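Local coordinates for protein (sliding clamp) (Enterobacteria phage RB69, PDB 1B77) that probably encircles DNA as a trimeric ring and tethers the phage DNA polymerase to its template, making replication processive, at residues Ile48-Val52 and Glu72-His76. Residues are numbered along the deposited sequence; the frame is centred on the assembly and turned at random.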
ATOM      1  N   ILE A  48     -11.312  31.900 -10.562  1.00 33.83           N
ATOM      2  CA  ILE A  48     -10.981  32.155  -9.165  1.00 33.13           C
ATOM      3  C   ILE A  48     -11.544  33.541  -8.841  1.00 32.90           C
ATOM      4  O   ILE A  48     -11.169  34.527  -9.482  1.00 32.25           O
ATOM      5  CB  ILE A  48      -9.464  32.153  -8.951  1.00 33.21           C
ATOM      6  CG1 ILE A  48      -8.904  30.771  -9.294  1.00 33.10           C
ATOM      7  CG2 ILE A  48      -9.141  32.556  -7.529  1.00 32.55           C
ATOM      8  CD1 ILE A  48      -7.396  30.671  -9.205  1.00 32.96           C
ATOM      9  N   ASP A  49     -12.437  33.616  -7.853  1.00 32.66           N
ATOM     10  CA  ASP A  49     -13.074  34.886  -7.508  1.00 32.35           C
ATOM     11  C   ASP A  49     -12.654  35.577  -6.220  1.00 32.15           C
ATOM     12  O   ASP A  49     -13.340  36.476  -5.740  1.00 32.54           O
ATOM     13  CB  ASP A  49     -14.599  34.737  -7.547  1.00 32.77           C
ATOM     14  CG  ASP A  49     -15.113  33.655  -6.614  1.00 33.52           C
ATOM     15  OD1 ASP A  49     -14.360  33.223  -5.713  1.00 33.43           O
ATOM     16  OD2 ASP A  49     -16.287  33.248  -6.782  1.00 33.97           O
ATOM     17  N   PHE A  50     -11.541  35.154  -5.642  1.00 31.62           N
ATOM     18  CA  PHE A  50     -11.011  35.813  -4.457  1.00 30.89           C
ATOM     19  C   PHE A  50      -9.563  35.389  -4.303  1.00 30.34           C
ATOM     20  O   PHE A  50      -9.184  34.295  -4.722  1.00 30.17           O
ATOM     21  CB  PHE A  50     -11.835  35.503  -3.191  1.00 31.18           C
ATOM     22  CG  PHE A  50     -11.764  34.078  -2.725  1.00 31.73           C
ATOM     23  CD1 PHE A  50     -12.480  33.079  -3.376  1.00 31.69           C
ATOM     24  CD2 PHE A  50     -11.015  33.742  -1.599  1.00 31.82           C
ATOM     25  CE1 PHE A  50     -12.451  31.769  -2.916  1.00 31.84           C
ATOM     26  CE2 PHE A  50     -10.981  32.431  -1.129  1.00 32.06           C
ATOM     27  CZ  PHE A  50     -11.704  31.441  -1.789  1.00 31.90           C
ATOM     28  N   ASP A  51      -8.741  36.269  -3.750  1.00 29.72           N
ATOM     29  CA  ASP A  51      -7.334  35.956  -3.567  1.00 29.31           C
ATOM     30  C   ASP A  51      -7.111  35.342  -2.191  1.00 28.81           C
ATOM     31  O   ASP A  51      -7.642  35.822  -1.184  1.00 28.63           O
ATOM     32  CB  ASP A  51      -6.488  37.216  -3.734  1.00 29.92           C
ATOM     33  CG  ASP A  51      -6.832  37.966  -5.003  1.00 30.59           C
ATOM     34  OD1 ASP A  51      -6.241  37.647  -6.059  1.00 30.29           O
ATOM     35  OD2 ASP A  51      -7.715  38.859  -4.948  1.00 31.17           O
ATOM     36  N   VAL A  52      -6.340  34.262  -2.153  1.00 27.91           N
ATOM     37  CA  VAL A  52      -6.080  33.593  -0.890  1.00 27.02           C
ATOM     38  C   VAL A  52      -4.868  32.682  -1.000  1.00 26.47           C
ATOM     39  O   VAL A  52      -4.652  32.026  -2.018  1.00 26.10           O
ATOM     40  CB  VAL A  52      -7.319  32.765  -0.442  1.00 27.14           C
ATOM     41  CG1 VAL A  52      -7.557  31.620  -1.419  1.00 26.85           C
ATOM     42  CG2 VAL A  52      -7.135  32.257   0.999  1.00 26.81           C
ATOM     43  N   GLU A  72     -19.477  25.090  -3.369  1.00 38.88           N
ATOM     44  CA  GLU A  72     -19.108  26.477  -3.588  1.00 38.45           C
ATOM     45  C   GLU A  72     -18.080  26.876  -2.537  1.00 37.97           C
ATOM     46  O   GLU A  72     -18.284  26.649  -1.343  1.00 37.76           O
ATOM     47  CB  GLU A  72     -20.353  27.358  -3.465  1.00 38.95           C
ATOM     48  CG  GLU A  72     -20.148  28.830  -3.779  1.00 40.03           C
ATOM     49  CD  GLU A  72     -19.994  29.115  -5.270  1.00 40.41           C
ATOM     50  OE1 GLU A  72     -20.853  28.662  -6.063  1.00 40.41           O
ATOM     51  OE2 GLU A  72     -19.019  29.806  -5.644  1.00 40.48           O
ATOM     52  N   ILE A  73     -16.968  27.452  -2.976  1.00 37.37           N
ATOM     53  CA  ILE A  73     -15.943  27.878  -2.035  1.00 36.95           C
ATOM     54  C   ILE A  73     -15.721  29.382  -2.120  1.00 36.67           C
ATOM     55  O   ILE A  73     -15.624  29.945  -3.208  1.00 36.46           O
ATOM     56  CB  ILE A  73     -14.613  27.130  -2.268  1.00 37.04           C
ATOM     57  CG1 ILE A  73     -13.498  27.818  -1.484  1.00 36.96           C
ATOM     58  CG2 ILE A  73     -14.307  27.051  -3.740  1.00 37.24           C
ATOM     59  CD1 ILE A  73     -12.142  27.180  -1.644  1.00 37.42           C
ATOM     60  N   SER A  74     -15.646  30.022  -0.957  1.00 36.26           N
ATOM     61  CA  SER A  74     -15.465  31.465  -0.876  1.00 36.22           C
ATOM     62  C   SER A  74     -14.750  31.831   0.415  1.00 36.28           C
ATOM     63  O   SER A  74     -14.428  30.962   1.227  1.00 35.80           O
ATOM     64  CB  SER A  74     -16.825  32.154  -0.894  1.00 36.45           C
ATOM     65  OG  SER A  74     -17.580  31.768   0.244  1.00 36.44           O
ATOM     66  N   MET A  75     -14.509  33.122   0.607  1.00 36.39           N
ATOM     67  CA  MET A  75     -13.840  33.572   1.813  1.00 37.09           C
ATOM     68  C   MET A  75     -14.865  33.833   2.914  1.00 36.87           C
ATOM     69  O   MET A  75     -15.855  34.527   2.715  1.00 36.60           O
ATOM     70  CB  MET A  75     -13.022  34.831   1.538  1.00 38.36           C
ATOM     71  CG  MET A  75     -12.079  35.180   2.685  1.00 40.02           C
ATOM     72  SD  MET A  75     -11.111  36.676   2.415  1.00 42.46           S
ATOM     73  CE  MET A  75      -9.810  36.018   1.310  1.00 42.19           C
ATOM     74  N   HIS A  76     -14.613  33.256   4.078  1.00 36.89           N
ATOM     75  CA  HIS A  76     -15.508  33.393   5.213  1.00 36.90           C
ATOM     76  C   HIS A  76     -15.323  34.715   5.950  1.00 37.06           C
ATOM     77  O   HIS A  76     -14.351  35.437   5.739  1.00 36.91           O
ATOM     78  CB  HIS A  76     -15.275  32.241   6.190  1.00 36.86           C
ATOM     79  CG  HIS A  76     -16.323  32.127   7.245  1.00 36.85           C
ATOM     80  ND1 HIS A  76     -16.042  31.790   8.551  1.00 37.19           N
ATOM     81  CD2 HIS A  76     -17.673  32.280   7.182  1.00 36.81           C
ATOM     82  CE1 HIS A  76     -17.160  31.744   9.247  1.00 37.19           C
ATOM     83  NE2 HIS A  76     -18.165  32.036   8.439  1.00 36.89           N
TER
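Phe50 is the chief side chain in the gap between the 48-52 loop and the edge strand 72-75, with Met75 as its companion. With its CA 7.2 Å from that of Ser74, the backbones stand too far apart to pair as neighbouring strands, and a large flat side chain suits the space. Its CA-to-CB bond points toward the strand, and chi1 in the p well, with chi2 near -77°, lays one ring face against Ser74 C and Met75 N; the Ser74 side chain points sideways and does not intervene. Buried Ile73 sets a branched apolar chain at the ring tip, its CG1 4.1 Å from Phe50 CZ, and also packs on Ile81 and Met1. Met75 CB lies 3.9 Å from Phe50 CD2. Met75, t at chi1 and chi2, stretches back across the gap until chi3 (m) turns its CE to 3.3 Å from Asp51 O and 4.5 Å from Val52 CB; a long, flexible thioether can bridge such a distance. Val52, pointing toward the strand, is likewise buried and apolar, against Ile81. At the other end, Asp49 OD2 and Glu72 OE2 are 4.5 Å apart, like charges made tolerable by the N-terminal amino group of Met1, which hydrogen-bonds to both; Lys2 also forms a salt bridge with Glu72. The contact joins a connecting loop to the outermost strand of the three-stranded antiparallel sheet 72-75, 81-84, 88-92 within the N-terminal part of a DNA sliding-clamp fold.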